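Local coordinates for protein ectoine hydroxylase (Sphingopyxis alaskensis, PDB 4MHR) that catalyses the iron- and 2-oxoglutarate-dependent hydroxylation of L-ectoine to 5-hydroxyectoine, a compatible solute that protects cells against osmotic stress, at residues Asp64-Ala67 with Phe68-Ala72. Numbering follows the deposited sequence.
Sequences DEVA and FLQKA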
# COMPACT_ATOMS: atom_id res chain seq x y z
N ASP A 64 21.68 -10.45 -1.88
CA ASP A 64 21.63 -10.74 -3.33
C ASP A 64 20.21 -10.49 -3.87
O ASP A 64 20.03 -9.89 -4.90
CB ASP A 64 22.01 -12.22 -3.60
CG ASP A 64 23.54 -12.49 -3.47
OD1 ASP A 64 24.34 -11.54 -3.45
OD2 ASP A 64 23.92 -13.66 -3.35
N GLU A 65 19.20 -10.96 -3.15
CA GLU A 65 17.75 -10.69 -3.55
C GLU A 65 17.41 -9.22 -3.65
O GLU A 65 16.82 -8.78 -4.65
CB GLU A 65 16.80 -11.38 -2.57
CG GLU A 65 16.67 -12.86 -2.87
CD GLU A 65 15.84 -13.60 -1.86
OE1 GLU A 65 15.98 -13.31 -0.68
OE2 GLU A 65 15.06 -14.48 -2.25
N VAL A 66 17.85 -8.45 -2.66
CA VAL A 66 17.66 -6.97 -2.64
C VAL A 66 18.33 -6.31 -3.83
O VAL A 66 17.72 -5.49 -4.51
CB VAL A 66 18.11 -6.33 -1.29
CG1 VAL A 66 18.10 -4.80 -1.32
CG2 VAL A 66 17.25 -6.81 -0.15
N ALA A 67 19.61 -6.62 -4.06
CA ALA A 67 20.37 -6.02 -5.20
C ALA A 67 19.67 -6.36 -6.53
O ALA A 67 19.49 -5.53 -7.42
CB ALA A 67 21.83 -6.51 -5.19
N PHE A 68 19.16 -7.57 -6.62
CA PHE A 68 18.42 -7.99 -7.79
C PHE A 68 17.12 -7.25 -8.01
O PHE A 68 16.76 -6.91 -9.14
CB PHE A 68 18.10 -9.46 -7.63
CG PHE A 68 17.29 -10.07 -8.74
CD1 PHE A 68 17.84 -10.23 -10.02
CD2 PHE A 68 16.06 -10.67 -8.49
CE1 PHE A 68 17.13 -10.87 -11.04
CE2 PHE A 68 15.35 -11.33 -9.50
CZ PHE A 68 15.88 -11.42 -10.77
N LEU A 69 16.36 -7.04 -6.93
CA LEU A 69 15.14 -6.20 -7.04
C LEU A 69 15.53 -4.77 -7.41
O LEU A 69 14.83 -4.13 -8.19
CB LEU A 69 14.35 -6.19 -5.73
CG LEU A 69 13.77 -7.54 -5.24
CD1 LEU A 69 13.19 -7.32 -3.85
CD2 LEU A 69 12.72 -8.02 -6.23
N GLN A 70 16.59 -4.23 -6.82
CA GLN A 70 17.03 -2.85 -7.16
C GLN A 70 17.37 -2.69 -8.68
O GLN A 70 16.93 -1.76 -9.33
CB GLN A 70 18.21 -2.43 -6.32
CG GLN A 70 17.83 -2.22 -4.86
CD GLN A 70 19.02 -1.94 -3.99
OE1 GLN A 70 20.00 -2.66 -4.03
NE2 GLN A 70 18.94 -0.91 -3.18
N LYS A 71 18.11 -3.65 -9.20
CA LYS A 71 18.50 -3.70 -10.64
C LYS A 71 17.29 -3.80 -11.53
O LYS A 71 17.13 -2.96 -12.44
CB LYS A 71 19.43 -4.90 -10.90
CG LYS A 71 20.08 -4.93 -12.30
CD LYS A 71 19.89 -6.28 -13.03
CE LYS A 71 18.40 -6.58 -13.30
NZ LYS A 71 18.08 -7.80 -14.11
N ALA A 72 16.35 -4.73 -11.24
CA ALA A 72 15.13 -4.80 -12.00
C ALA A 72 14.37 -3.49 -11.97
O ALA A 72 13.91 -3.03 -13.04
CB ALA A 72 14.22 -5.95 -11.58
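Asp64-Ala67 runs straight into Phe68-Ala72 as one piece of helix 63-78, tied by four successive i to i+4 backbone hydrogen bonds. Phe68 N reaches Asp64 O at 3.0 Å, Leu69 N reaches Glu65 O at 2.9 Å, and Gln70 N and Lys71 N bond in the same way to Val66 O and Ala67 O, with N-H...O angles of 156° to 165°.

One turn apart, Val66 and Gln70 make the closest side-chain contact across the two segments. Val66 CG1, placed opposite its own N, lies 3.9 Å from Gln70 OE1, a van der Waals touch of methyl on amide. Gln70 CG sits beside its backbone N (chi1 -69°), which turns the chain, extended beyond CG, toward the preceding turn: CG passes 3.3 Å from Val66 O, and OE1 comes within 3.6 Å of Ala67 CA. The amide's NE2 is bonded to Leu176 O, and both Val66 and Gln70 rest on Pro241. With the side chain cut back to an alanine, Leu176 O is likely to lose this donor and Val66 CG1 its contact with the amide.

Leu69 lays CG 3.3 Å from Glu65 O, then packs on Val109 and Leu113 of helix 108-115, where Phe68 also meets Val109. The Glu65 carboxylate turns back to Ser62 N through OE1, while OE2 takes Leu308 N and a salt bridge from Arg118.

This is a regular alpha-helix on the outside of the cupin fold, away from the iron site, with Leu69 and Ala72 buried and Asp64 and Lys71 exposed, joined through its side chains to helix 108-115 and the C-terminal tail.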